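Local structure of DUF3299 domain-containing protein (Pseudomonas aeruginosa, 4HSP) at residues Leu6-Leu11 with Ala57-Tyr62; Pro44-Val49 with Pro92-Ile97; Val74-Leu79 with Tyr99-Lys104; Phe115-Thr120 with Ser140-Tyr145; Lys122-Ser127 with Gly134-Ala139. The protein is of unknown function but belongs to the DUF3299 family, carries a signal sequence in its natural form and probably has an OB-like fold. All coordinates share one frame; numbering follows the deposited sequence.

Contact 1: Leu6-Leu11 with Ala57-Tyr62; sequences LTWSQL and AKLPGY. With EDO (1,2-ethanediol), chain D; EDO (1,2-ethanediol), chain C.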
# COMPACT_ATOMS: atom_id res chain seq x y z
N LEU A 6 17.11 0.52 21.87
CA LEU A 6 16.32 1.54 22.53
C LEU A 6 14.84 1.27 22.36
O LEU A 6 14.44 0.55 21.44
CB LEU A 6 16.65 2.94 21.96
CG LEU A 6 18.10 3.46 22.11
CD1 LEU A 6 18.20 4.87 21.51
CD2 LEU A 6 18.55 3.47 23.57
N THR A 7 14.02 1.81 23.26
CA THR A 7 12.56 1.84 23.16
C THR A 7 12.22 3.30 22.94
O THR A 7 13.03 4.16 23.31
CB THR A 7 11.87 1.24 24.39
OG1 THR A 7 12.02 2.13 25.50
CG2 THR A 7 12.35 -0.19 24.72
N TRP A 8 11.04 3.61 22.41
CA TRP A 8 10.67 5.00 22.23
C TRP A 8 10.54 5.74 23.56
O TRP A 8 10.83 6.93 23.59
CB TRP A 8 9.38 5.11 21.43
CG TRP A 8 9.64 4.83 19.98
CD1 TRP A 8 9.53 3.63 19.34
CD2 TRP A 8 10.27 5.72 19.05
NE1 TRP A 8 9.92 3.76 18.03
CE2 TRP A 8 10.35 5.04 17.81
CE3 TRP A 8 10.68 7.06 19.12
CZ2 TRP A 8 10.83 5.66 16.65
CZ3 TRP A 8 11.17 7.67 17.97
CH2 TRP A 8 11.25 6.97 16.76
N SER A 9 10.17 5.05 24.65
CA SER A 9 10.02 5.67 25.97
C SER A 9 11.37 6.11 26.56
O SER A 9 11.37 6.99 27.42
CB SER A 9 9.31 4.75 26.96
OG SER A 9 9.99 3.51 27.09
N GLN A 10 12.51 5.53 26.09
CA GLN A 10 13.86 5.90 26.55
C GLN A 10 14.31 7.23 25.91
O GLN A 10 15.34 7.80 26.30
CB GLN A 10 14.87 4.80 26.24
CG GLN A 10 14.73 3.53 27.07
CD GLN A 10 15.73 2.49 26.62
OE1 GLN A 10 15.43 1.61 25.82
NE2 GLN A 10 16.95 2.61 27.07
N LEU A 11 13.52 7.75 24.95
CA LEU A 11 13.82 8.99 24.26
C LEU A 11 13.11 10.16 24.94
O LEU A 11 13.33 11.30 24.55
CB LEU A 11 13.44 8.87 22.77
CG LEU A 11 14.53 8.44 21.79
CD1 LEU A 11 15.19 7.09 22.20
CD2 LEU A 11 13.99 8.40 20.39
N ALA A 57 23.11 3.05 18.40
CA ALA A 57 21.77 2.63 18.85
C ALA A 57 20.99 1.86 17.80
O ALA A 57 21.36 1.84 16.64
CB ALA A 57 20.97 3.85 19.30
N LYS A 58 19.91 1.20 18.23
CA LYS A 58 19.00 0.40 17.41
C LYS A 58 17.58 0.70 17.88
O LYS A 58 17.25 0.56 19.07
CB LYS A 58 19.39 -1.08 17.55
CG LYS A 58 18.50 -2.09 16.85
CD LYS A 58 18.79 -3.46 17.45
CE LYS A 58 18.20 -4.60 16.67
NZ LYS A 58 18.45 -5.89 17.36
N LEU A 59 16.75 1.17 16.98
CA LEU A 59 15.39 1.56 17.34
C LEU A 59 14.38 1.05 16.30
O LEU A 59 14.71 1.08 15.11
CB LEU A 59 15.39 3.10 17.40
CG LEU A 59 14.24 3.87 18.02
CD1 LEU A 59 13.95 3.45 19.47
CD2 LEU A 59 14.56 5.35 17.96
N PRO A 60 13.18 0.53 16.72
CA PRO A 60 12.19 0.10 15.70
C PRO A 60 11.25 1.25 15.33
O PRO A 60 11.05 2.19 16.11
CB PRO A 60 11.44 -1.01 16.43
CG PRO A 60 11.46 -0.55 17.89
CD PRO A 60 12.64 0.38 18.09
N GLY A 61 10.66 1.19 14.15
CA GLY A 61 9.73 2.24 13.75
C GLY A 61 9.29 2.21 12.30
O GLY A 61 9.60 1.28 11.57
N TYR A 62 8.51 3.23 11.91
CA TYR A 62 7.99 3.38 10.56
C TYR A 62 8.72 4.51 9.86
O TYR A 62 9.18 5.45 10.51
CB TYR A 62 6.45 3.62 10.62
CG TYR A 62 5.70 2.34 10.89
CD1 TYR A 62 5.35 1.49 9.85
CD2 TYR A 62 5.45 1.91 12.20
CE1 TYR A 62 4.67 0.29 10.09
CE2 TYR A 62 4.75 0.73 12.45
CZ TYR A 62 4.37 -0.08 11.39
OH TYR A 62 3.74 -1.28 11.59
C1 EDO D . 15.53 -3.16 25.06
O1 EDO D . 16.24 -4.26 25.60
C2 EDO D . 15.27 -2.12 26.16
O2 EDO D . 16.14 -1.02 25.98
C1 EDO C . 20.80 1.60 26.25
O1 EDO C . 19.70 0.69 26.47
C2 EDO C . 20.74 2.87 27.17
O2 EDO C . 21.78 3.80 26.82

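Contact 2: Pro44-Val49 with Pro92-Ile97; sequences PNAPVV and PPSNQI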
# COMPACT_ATOMS: atom_id res chain seq x y z
N PRO A 44 7.03 20.70 19.20
CA PRO A 44 8.15 20.66 18.26
C PRO A 44 9.52 20.87 18.91
O PRO A 44 10.55 20.82 18.23
CB PRO A 44 7.82 21.79 17.30
CG PRO A 44 7.11 22.79 18.14
CD PRO A 44 6.40 22.04 19.22
N ASN A 45 9.54 21.11 20.23
CA ASN A 45 10.79 21.32 20.90
C ASN A 45 10.75 20.66 22.29
O ASN A 45 11.13 21.24 23.32
CB ASN A 45 11.18 22.82 20.93
CG ASN A 45 10.12 23.80 21.36
OD1 ASN A 45 9.50 23.68 22.42
ND2 ASN A 45 10.00 24.87 20.58
N ALA A 46 10.28 19.39 22.28
CA ALA A 46 10.11 18.53 23.43
C ALA A 46 11.46 18.20 24.09
O ALA A 46 12.46 18.09 23.35
CB ALA A 46 9.40 17.27 23.00
N PRO A 47 11.55 18.10 25.45
CA PRO A 47 12.85 17.78 26.09
C PRO A 47 13.47 16.46 25.59
O PRO A 47 12.76 15.50 25.29
CB PRO A 47 12.49 17.68 27.58
CG PRO A 47 11.24 18.47 27.72
CD PRO A 47 10.48 18.25 26.46
N VAL A 48 14.81 16.43 25.46
CA VAL A 48 15.57 15.27 24.95
C VAL A 48 16.51 14.67 26.03
O VAL A 48 16.88 15.37 26.98
CB VAL A 48 16.37 15.64 23.66
CG1 VAL A 48 15.44 16.00 22.51
CG2 VAL A 48 17.40 16.76 23.92
N VAL A 49 16.86 13.37 25.87
CA VAL A 49 17.78 12.63 26.76
C VAL A 49 19.18 12.83 26.21
O VAL A 49 19.57 12.16 25.25
CB VAL A 49 17.40 11.12 26.89
CG1 VAL A 49 18.34 10.40 27.85
CG2 VAL A 49 15.95 10.95 27.32
N PRO A 92 4.29 13.13 15.66
CA PRO A 92 4.55 12.90 17.11
C PRO A 92 5.35 14.05 17.73
O PRO A 92 5.88 14.87 16.97
CB PRO A 92 5.41 11.61 17.11
CG PRO A 92 5.37 11.07 15.75
CD PRO A 92 5.10 12.22 14.82
N PRO A 93 5.52 14.13 19.08
CA PRO A 93 6.43 15.16 19.65
C PRO A 93 7.85 14.96 19.12
O PRO A 93 8.20 13.85 18.70
CB PRO A 93 6.36 14.90 21.16
CG PRO A 93 5.13 14.12 21.35
CD PRO A 93 4.99 13.26 20.15
N SER A 94 8.68 16.03 19.10
CA SER A 94 10.03 16.00 18.50
C SER A 94 11.01 15.03 19.19
O SER A 94 12.08 14.76 18.64
CB SER A 94 10.63 17.40 18.45
OG SER A 94 10.66 17.99 19.73
N ASN A 95 10.65 14.50 20.36
CA ASN A 95 11.49 13.55 21.09
C ASN A 95 10.97 12.12 20.85
O ASN A 95 11.41 11.18 21.51
CB ASN A 95 11.60 13.90 22.57
CG ASN A 95 10.31 13.95 23.35
OD1 ASN A 95 9.22 13.77 22.81
ND2 ASN A 95 10.41 14.24 24.65
N GLN A 96 10.07 11.98 19.87
CA GLN A 96 9.49 10.72 19.40
C GLN A 96 9.67 10.66 17.86
O GLN A 96 8.89 10.05 17.14
CB GLN A 96 8.00 10.56 19.85
CG GLN A 96 7.79 10.43 21.39
CD GLN A 96 8.26 9.12 21.99
OE1 GLN A 96 7.48 8.18 22.16
NE2 GLN A 96 9.54 9.05 22.37
N ILE A 97 10.73 11.33 17.37
CA ILE A 97 11.14 11.38 15.96
C ILE A 97 12.67 11.38 15.90
O ILE A 97 13.32 12.09 16.65
CB ILE A 97 10.57 12.61 15.16
CG1 ILE A 97 9.07 12.89 15.45
CG2 ILE A 97 10.86 12.46 13.65
CD1 ILE A 97 8.42 14.03 14.61
O HOH W 1 13.16 17.54 20.70

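Contact 3: Val74-Leu79 with Tyr99-Lys104; sequences VTEFLL and YVKTAK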
# COMPACT_ATOMS: atom_id res chain seq x y z
N VAL A 74 14.99 5.57 -0.78
CA VAL A 74 14.84 6.58 0.26
C VAL A 74 16.15 6.63 1.04
O VAL A 74 16.58 5.62 1.59
CB VAL A 74 13.63 6.29 1.16
CG1 VAL A 74 13.54 7.30 2.30
CG2 VAL A 74 12.35 6.26 0.34
N THR A 75 16.79 7.80 1.05
CA THR A 75 18.07 7.96 1.72
C THR A 75 18.00 8.92 2.90
O THR A 75 18.94 8.97 3.68
CB THR A 75 19.12 8.40 0.70
OG1 THR A 75 18.63 9.55 0.01
CG2 THR A 75 19.47 7.27 -0.27
N GLU A 76 16.89 9.68 3.04
CA GLU A 76 16.65 10.58 4.18
C GLU A 76 15.21 10.43 4.59
O GLU A 76 14.31 10.45 3.77
CB GLU A 76 17.00 12.06 3.89
CG GLU A 76 18.49 12.33 3.76
CD GLU A 76 18.92 13.76 3.50
OE1 GLU A 76 18.44 14.68 4.21
OE2 GLU A 76 19.78 13.97 2.61
N PHE A 77 14.98 10.21 5.87
CA PHE A 77 13.63 10.01 6.36
C PHE A 77 13.47 10.28 7.83
O PHE A 77 14.46 10.33 8.56
CB PHE A 77 13.18 8.56 6.06
CG PHE A 77 13.99 7.47 6.70
CD1 PHE A 77 13.66 6.98 7.96
CD2 PHE A 77 15.05 6.87 6.01
CE1 PHE A 77 14.36 5.93 8.53
CE2 PHE A 77 15.76 5.82 6.58
CZ PHE A 77 15.40 5.33 7.83
N LEU A 78 12.21 10.39 8.28
CA LEU A 78 11.87 10.45 9.71
C LEU A 78 11.50 9.05 10.17
O LEU A 78 10.71 8.38 9.50
CB LEU A 78 10.73 11.44 10.01
CG LEU A 78 10.84 12.90 9.53
CD1 LEU A 78 9.54 13.66 9.82
CD2 LEU A 78 12.07 13.64 10.16
N LEU A 79 12.09 8.60 11.29
CA LEU A 79 11.75 7.37 11.98
C LEU A 79 10.79 7.78 13.08
O LEU A 79 11.08 8.69 13.86
CB LEU A 79 12.98 6.63 12.54
CG LEU A 79 12.73 5.23 13.11
CD1 LEU A 79 12.27 4.25 11.97
CD2 LEU A 79 13.95 4.72 13.82
N TYR A 99 15.59 11.93 12.81
CA TYR A 99 15.93 12.27 11.43
C TYR A 99 17.09 11.33 11.04
O TYR A 99 18.16 11.39 11.64
CB TYR A 99 16.33 13.75 11.32
CG TYR A 99 16.52 14.28 9.92
CD1 TYR A 99 17.70 14.06 9.22
CD2 TYR A 99 15.56 15.12 9.33
CE1 TYR A 99 17.90 14.58 7.93
CE2 TYR A 99 15.76 15.66 8.06
CZ TYR A 99 16.92 15.39 7.36
OH TYR A 99 17.11 15.93 6.10
N VAL A 100 16.83 10.42 10.09
CA VAL A 100 17.80 9.40 9.66
C VAL A 100 18.31 9.72 8.24
O VAL A 100 17.53 10.12 7.39
CB VAL A 100 17.19 7.98 9.72
CG1 VAL A 100 18.23 6.89 9.48
CG2 VAL A 100 16.46 7.73 11.02
N LYS A 101 19.65 9.55 8.04
CA LYS A 101 20.41 9.62 6.78
C LYS A 101 21.05 8.24 6.57
O LYS A 101 21.66 7.72 7.51
CB LYS A 101 21.49 10.74 6.78
CG LYS A 101 20.94 12.16 6.71
CD LYS A 101 22.02 13.19 6.44
CE LYS A 101 21.52 14.61 6.64
NZ LYS A 101 22.54 15.65 6.26
N THR A 102 20.84 7.61 5.41
CA THR A 102 21.42 6.29 5.12
C THR A 102 22.08 6.25 3.70
O THR A 102 21.52 6.77 2.73
CB THR A 102 20.38 5.15 5.31
OG1 THR A 102 21.01 3.88 5.11
CG2 THR A 102 19.17 5.26 4.39
N ALA A 103 23.27 5.65 3.61
CA ALA A 103 23.97 5.47 2.34
C ALA A 103 23.32 4.31 1.56
O ALA A 103 23.14 4.40 0.35
CB ALA A 103 25.45 5.23 2.57
N LYS A 104 22.96 3.22 2.28
CA LYS A 104 22.23 2.06 1.76
C LYS A 104 20.74 2.40 1.88
O LYS A 104 20.16 2.29 2.98
CB LYS A 104 22.58 0.76 2.54
CG LYS A 104 24.05 0.37 2.64
CD LYS A 104 24.27 -0.68 3.74
CE LYS A 104 25.64 -1.30 3.67
NZ LYS A 104 25.83 -2.35 4.71

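Contact 4: Phe115-Thr120 with Ser140-Tyr145; sequences FWVEGT and SKVTPY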
# COMPACT_ATOMS: atom_id res chain seq x y z
N PHE A 115 10.57 -1.15 10.50
CA PHE A 115 11.98 -1.48 10.34
C PHE A 115 12.74 -1.32 11.62
O PHE A 115 12.28 -0.66 12.53
CB PHE A 115 12.62 -0.54 9.30
CG PHE A 115 12.17 -0.76 7.89
CD1 PHE A 115 11.00 -0.18 7.41
CD2 PHE A 115 12.93 -1.52 7.01
CE1 PHE A 115 10.57 -0.39 6.10
CE2 PHE A 115 12.50 -1.74 5.70
CZ PHE A 115 11.33 -1.17 5.26
N TRP A 116 13.93 -1.93 11.67
CA TRP A 116 14.99 -1.74 12.66
C TRP A 116 16.00 -0.78 12.02
O TRP A 116 16.49 -1.05 10.92
CB TRP A 116 15.68 -3.07 13.06
CG TRP A 116 14.87 -3.94 13.97
CD1 TRP A 116 14.23 -5.10 13.64
CD2 TRP A 116 14.55 -3.67 15.34
NE1 TRP A 116 13.48 -5.55 14.71
CE2 TRP A 116 13.67 -4.69 15.77
CE3 TRP A 116 14.92 -2.66 16.25
CZ2 TRP A 116 13.18 -4.75 17.08
CZ3 TRP A 116 14.42 -2.72 17.54
CH2 TRP A 116 13.54 -3.73 17.94
N VAL A 117 16.25 0.37 12.65
CA VAL A 117 17.27 1.32 12.18
C VAL A 117 18.44 1.31 13.20
O VAL A 117 18.24 1.69 14.36
CB VAL A 117 16.74 2.77 11.93
CG1 VAL A 117 17.88 3.68 11.50
CG2 VAL A 117 15.61 2.79 10.91
N GLU A 118 19.62 0.87 12.77
CA GLU A 118 20.85 0.84 13.57
C GLU A 118 21.81 1.87 13.05
O GLU A 118 21.97 1.98 11.83
CB GLU A 118 21.53 -0.55 13.48
CG GLU A 118 20.64 -1.72 13.84
CD GLU A 118 21.26 -3.10 13.66
OE1 GLU A 118 22.51 -3.20 13.69
OE2 GLU A 118 20.49 -4.08 13.51
N GLY A 119 22.54 2.53 13.94
CA GLY A 119 23.57 3.48 13.53
C GLY A 119 24.03 4.41 14.63
O GLY A 119 23.66 4.24 15.77
N THR A 120 24.85 5.41 14.28
CA THR A 120 25.35 6.41 15.23
C THR A 120 24.20 7.34 15.56
O THR A 120 23.56 7.90 14.66
CB THR A 120 26.59 7.13 14.67
OG1 THR A 120 27.55 6.15 14.25
CG2 THR A 120 27.23 8.09 15.68
N SER A 140 23.69 2.62 9.70
CA SER A 140 24.60 1.56 9.23
C SER A 140 23.77 0.45 8.58
O SER A 140 24.24 -0.23 7.66
CB SER A 140 25.39 0.96 10.40
OG SER A 140 25.81 1.89 11.38
N LYS A 141 22.54 0.24 9.12
CA LYS A 141 21.63 -0.81 8.70
C LYS A 141 20.17 -0.41 8.93
O LYS A 141 19.81 0.13 9.98
CB LYS A 141 21.95 -2.08 9.51
CG LYS A 141 21.50 -3.40 8.92
CD LYS A 141 21.67 -4.49 9.98
CE LYS A 141 21.75 -5.90 9.45
NZ LYS A 141 21.50 -6.89 10.52
N VAL A 142 19.35 -0.67 7.91
CA VAL A 142 17.90 -0.49 7.88
C VAL A 142 17.37 -1.82 7.40
O VAL A 142 17.64 -2.24 6.28
CB VAL A 142 17.38 0.71 7.07
CG1 VAL A 142 15.87 0.87 7.27
CG2 VAL A 142 18.11 2.00 7.47
N THR A 143 16.76 -2.56 8.31
CA THR A 143 16.30 -3.91 8.07
C THR A 143 14.86 -4.04 8.52
O THR A 143 14.49 -3.47 9.55
CB THR A 143 17.23 -4.93 8.80
OG1 THR A 143 17.76 -4.38 10.02
CG2 THR A 143 18.38 -5.37 7.93
N PRO A 144 14.02 -4.79 7.77
CA PRO A 144 12.62 -4.95 8.18
C PRO A 144 12.48 -5.60 9.55
O PRO A 144 13.28 -6.46 9.92
CB PRO A 144 12.02 -5.83 7.08
CG PRO A 144 12.95 -5.66 5.88
CD PRO A 144 14.30 -5.52 6.51
N TYR A 145 11.49 -5.12 10.32
CA TYR A 145 11.12 -5.64 11.64
C TYR A 145 10.50 -7.00 11.40
O TYR A 145 9.48 -7.12 10.72
CB TYR A 145 10.13 -4.67 12.32
CG TYR A 145 9.73 -5.00 13.73
CD1 TYR A 145 8.68 -5.88 13.99
CD2 TYR A 145 10.31 -4.34 14.81
CE1 TYR A 145 8.26 -6.14 15.30
CE2 TYR A 145 9.88 -4.58 16.12
CZ TYR A 145 8.87 -5.49 16.36
OH TYR A 145 8.45 -5.70 17.64

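Contact 5: Lys122-Ser127 with Gly134-Ala139; sequences KVENAS and GYRMQA. With EDO (1,2-ethanediol), chain F; EDO (1,2-ethanediol), chain J; EDO (1,2-ethanediol), chain K.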
# COMPACT_ATOMS: atom_id res chain seq x y z
N LYS A 122 22.73 10.67 17.56
CA LYS A 122 23.05 12.04 17.97
C LYS A 122 21.86 12.77 18.56
O LYS A 122 20.75 12.69 18.02
CB LYS A 122 23.53 12.86 16.74
CG LYS A 122 25.00 12.87 16.44
CD LYS A 122 25.28 14.03 15.47
CE LYS A 122 26.00 15.20 16.12
NZ LYS A 122 25.18 15.91 17.13
N VAL A 123 22.11 13.58 19.58
CA VAL A 123 21.11 14.44 20.21
C VAL A 123 21.38 15.83 19.62
O VAL A 123 22.20 16.59 20.13
CB VAL A 123 21.15 14.37 21.76
CG1 VAL A 123 20.10 15.29 22.36
CG2 VAL A 123 20.95 12.94 22.25
N GLU A 124 20.77 16.06 18.45
CA GLU A 124 20.92 17.26 17.63
C GLU A 124 19.60 17.57 16.96
O GLU A 124 18.93 16.66 16.48
CB GLU A 124 22.01 17.03 16.57
CG GLU A 124 22.51 18.28 15.88
CD GLU A 124 23.28 18.09 14.58
OE1 GLU A 124 24.00 17.07 14.44
OE2 GLU A 124 23.17 18.97 13.70
N ASN A 125 19.24 18.84 16.94
CA ASN A 125 18.00 19.28 16.33
C ASN A 125 18.03 19.13 14.82
O ASN A 125 19.08 19.32 14.19
CB ASN A 125 17.70 20.72 16.73
CG ASN A 125 17.16 20.82 18.14
OD1 ASN A 125 16.69 19.84 18.75
ND2 ASN A 125 17.19 22.02 18.70
N ALA A 126 16.89 18.72 14.25
CA ALA A 126 16.69 18.53 12.82
C ALA A 126 15.28 18.99 12.42
O ALA A 126 14.30 18.55 13.01
CB ALA A 126 16.93 17.08 12.43
N SER A 127 15.18 19.90 11.50
CA SER A 127 13.86 20.37 11.13
C SER A 127 13.56 20.10 9.68
O SER A 127 14.46 20.01 8.84
CB SER A 127 13.72 21.87 11.41
OG SER A 127 14.76 22.59 10.77
N GLY A 134 14.35 15.97 17.63
CA GLY A 134 15.35 16.27 18.64
C GLY A 134 16.53 15.33 18.57
O GLY A 134 17.54 15.55 19.24
N TYR A 135 16.42 14.31 17.69
CA TYR A 135 17.41 13.26 17.47
C TYR A 135 17.73 13.06 16.01
O TYR A 135 16.88 13.26 15.14
CB TYR A 135 16.90 11.92 18.05
CG TYR A 135 16.54 12.00 19.52
CD1 TYR A 135 17.53 12.12 20.49
CD2 TYR A 135 15.21 12.01 19.93
CE1 TYR A 135 17.20 12.20 21.85
CE2 TYR A 135 14.87 12.10 21.28
CZ TYR A 135 15.87 12.18 22.24
OH TYR A 135 15.57 12.26 23.57
N ARG A 136 18.98 12.62 15.75
CA ARG A 136 19.49 12.30 14.42
C ARG A 136 20.21 10.95 14.46
O ARG A 136 20.72 10.52 15.50
CB ARG A 136 20.45 13.40 13.89
CG ARG A 136 19.83 14.75 13.62
CD ARG A 136 20.89 15.73 13.23
NE ARG A 136 20.99 15.87 11.78
CZ ARG A 136 20.82 17.02 11.12
NH1 ARG A 136 20.56 18.14 11.79
NH2 ARG A 136 20.92 17.05 9.80
N MSE A 137 20.26 10.29 13.31
CA MSE A 137 20.92 9.00 13.15
C MSE A 137 21.51 8.86 11.74
O MSE A 137 20.87 9.19 10.74
CB MSE A 137 19.93 7.88 13.44
CG MSE A 137 20.51 6.48 13.48
SE MSE A 137 19.35 5.37 14.63
CE MSE A 137 20.64 4.93 15.85
N GLN A 138 22.75 8.40 11.69
CA GLN A 138 23.46 8.05 10.48
C GLN A 138 23.41 6.54 10.50
O GLN A 138 24.13 5.91 11.27
CB GLN A 138 24.88 8.64 10.49
CG GLN A 138 25.65 8.42 9.19
CD GLN A 138 25.01 9.08 7.98
OE1 GLN A 138 24.68 10.27 8.00
NE2 GLN A 138 24.85 8.31 6.90
N ALA A 139 22.44 5.98 9.78
CA ALA A 139 22.21 4.55 9.79
C ALA A 139 23.29 3.74 9.06
O ALA A 139 23.73 4.10 7.96
CB ALA A 139 20.84 4.24 9.20
C1 EDO F . 17.86 20.75 9.51
O1 EDO F . 18.14 21.03 10.87
C2 EDO F . 18.29 19.29 9.17
O2 EDO F . 17.81 18.93 7.88
C1 EDO J . 22.24 13.22 10.09
O1 EDO J . 20.87 13.03 10.50
C2 EDO J . 23.20 12.16 10.71
O2 EDO J . 23.71 12.63 11.96
C1 EDO K . 14.59 21.14 22.57
O1 EDO K . 14.68 22.35 21.82
C2 EDO K . 15.17 19.95 21.76
O2 EDO K . 14.51 19.78 20.50
O HOH W 2 18.18 18.04 20.31

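Contact 1: Leu6-Leu11 with Ala57-Tyr62
Leu59, on strand 55-68, reaches into the loop and 3-10 turn of Leu6-Leu11, crossing the Trp8 side chain at about a right angle. From CB, a chi1 of -167° sets CG anti to the backbone N, beside the indole near Trp8 CE2 and CZ2. There the chain forks. CD1 lies 3.5 Å from Leu6 O and 3.7 Å from Leu6 CB, while CD2 sits over one face of the indole as a CH-pi contact, 3.9 Å from the centroid of the six-membered ring. The same CD2 meets Leu11 CD2 tip to tip. At the indole edge, Trp8 NE1 donates to Pro60 O at 2.7 Å, nearly along the carbonyl axis, although the N-H is bent to 139°. Leu6 N gives a straighter bond to Lys58 O, 2.8 Å long. Leu23 of the second subunit also packs on Trp8 and Pro60. The backbone bond continues the parallel pairing of strand 4-5 with 55-68, in a sheet whose curl is consistent with the OB clan.

Contact 2: Pro44-Val49 with Pro92-Ile97
Ser94 and Asn95 both hold their first torsions in the crowded position between backbone N and carbonyl carbon (chi1 56° and 59°), which turns Ser94 OG and the Asn95 amide toward the loop Pro44-Val49. Ser94 OG accepts from Ala46 N at 2.9 Å. The Asn95 amide stretches onward, and its ND2 donates to Pro47 O at 2.7 Å, the acceptor lying near the amide plane and the donor in the carbonyl plane. Between these two bonds the methyl of Ala46 presses on the amide, its CB 3.5 Å from Asn95 CG. A water closes the polar side, donating to Ala46 O at 2.8 Å and bonded to Ser94 OG, which thus serves several partners. Pro93 CB approaches Ala46 CB more loosely, at 4.3 Å. The outer loop, with Pro44, Asn45 and Pro47, is exposed. Two irregular segments are joined here: one follows helix 26-34 and leads to strand 55-68, the other precedes strand 98-102, and Tyr135 of strand 132-144 packs against both Val48 and Asn95.

Contact 3: Val74-Leu79 with Tyr99-Lys104
Backbone hydrogen bonds set the antiparallel register of Val74-Leu79 against Tyr99-Lys104. Phe77 and Val100 form a hydrogen-bonded pair, Phe77 N donating to Val100 O at 3.0 Å and Val100 N returning to Phe77 O at 2.8 Å, nearly along the carbonyl axis. Beyond the non-hydrogen-bonded pair Glu76-Lys101, Thr102 N reaches Thr75 O at 2.9 Å. The polar side-chain bond lies on the face carrying Glu76, Tyr99 and Lys101. The Glu76 chain runs extended beyond CG, so that OE1 accepts a hydrogen bond from Tyr99 OH at 2.6 Å, near the plane of the phenol ring; carboxylate and ring planes stand 60° apart. Lys101 lies alongside Glu76, its CG 3.8 Å from Glu76 CG, with its ammonium beyond salt-bridge range. Glu67 brings a second carboxylate close to Glu76, which could raise the latter's pKa. On this face Leu78 also crosses Tyr99 obliquely, CD2 against CD2. Most apolar contacts are on the face of Phe77 and Val100. Phe77 CG occupies the crowded position (chi1 61°), laying the ring alongside Val100, whose CB sits over one ring face 3.8 Å from the centroid; Val100 CG1 meets Phe77 CZ. Val100 CG2 also touches Leu79 CB at 4.0 Å. Val117 packs on all three. Strands 77-79 and 99-102 run at 126°, and with the corner at Glu76 this coiling is consistent with an OB-like barrel.

Contact 4: Phe115-Thr120 with Ser140-Tyr145
A classic beta bulge interrupts this antiparallel pairing of strands 115-118 and 141-144: Ser140 and Lys141 both face Glu118, whose carbonyl O accepts from Ser140 N at 2.8 Å and, above the carbonyl plane, from Lys141 N at 3.3 Å. Next to the bulge Glu118 N donates to Lys141 O, and farther along Trp116 and Thr143 exchange two bonds, Trp116 N to Thr143 O being 2.7 Å long. The closely packed end is aromatic. Tyr145, its CG anti to the backbone N, sets CD2 above one face of the Trp116 indole near its rim; the planes are near parallel (19°) but slid apart, so the rings barely overlap, with Tyr145 CE2 3.4 Å from Trp116 CZ2. His26 of the second subunit meets the Trp116 ring edge-to-face, and Tyr145 OH is hydrogen-bonded to Pro24 O of that subunit, so this end belongs to the subunit interface. On the face of Val117 and Val142, Phe115 CD2 touches Val142 CG1 at 3.8 Å, and Val106 of strand 105-107 packs on both Phe115 and Val142. The solvent side is looser: Glu118 and exposed Lys141 lie side by side with extended chains, their charges 4.2 Å apart from OE2 to NZ, beyond a salt bridge. The closest touch there is of the lysine's methylene on the carboxylate, Lys141 CD resting 3.7 Å from Glu118 OE2.

Contact 5: Lys122-Ser127 with Gly134-Ala139
Arg136 and Glu124 cross obliquely, the carboxylate and guanidinium planes only 28° apart. Glu124 OE2 lies well out of the guanidinium plane, 3.3 Å from Arg136 NH1, a salt bridge of charge without an N-H aimed at the oxygen. A bend at chi3 (98°) swings the guanidinium toward the chain at Asn125 and Ala126: Ala126 CB lies over one of its faces, and NH1 makes a weak bond at its edge to Asn125 O, 3.1 Å away. An ethanediol, probably from the crystallisation liquor, accepts from Arg136 NE. Lys122, bent at chi3 and chi4, curls back so that NZ approaches Glu124 OE1 at 3.2 Å, a salt bridge with a weak hydrogen bond. Beneath these chains Lys122 and Arg136 form an antiparallel hydrogen-bonded pair, with Lys122 N to Arg136 O and the return bond both 2.9 Å. Val123 and Tyr135 run side by side, Val123 CG2 meeting the ring edge at Tyr135 CE1 (3.8 Å), while Tyr135 OH is bound to Leu11 O and Val49 N. A water donates to both Asn125 OD1 and Gly134 O, bridging the chains at these residues. Glu124 thus stands between two cations, using one carboxylate oxygen for each, which would probably favour its ionised form and offset the repulsion of Lys122 and Arg136 on this partly exposed side.

Overall arrangement
Contacts 1, 3, 4 and 5 reach one curled mixed sheet, whereas contact 2 ties together two irregular segments beside it. Strand 132-144 serves both contact 4 and contact 5, and contact 5 is nested within the loop that contact 4 closes. Along the chain, contact 1 closes before 3, 4 and 5 open, and contact 2 before 4 and 5; the segments of contact 2 alternate with those of contacts 1 and 3. Contacts 3 and 4 have centres about 10 Å apart, meeting through Val117; the centres of contacts 2 and 4 are about 20 Å apart, on opposite sides of the chain's centre. Contacts 1 and 4 also meet the second subunit, joining the sheet to the assembly.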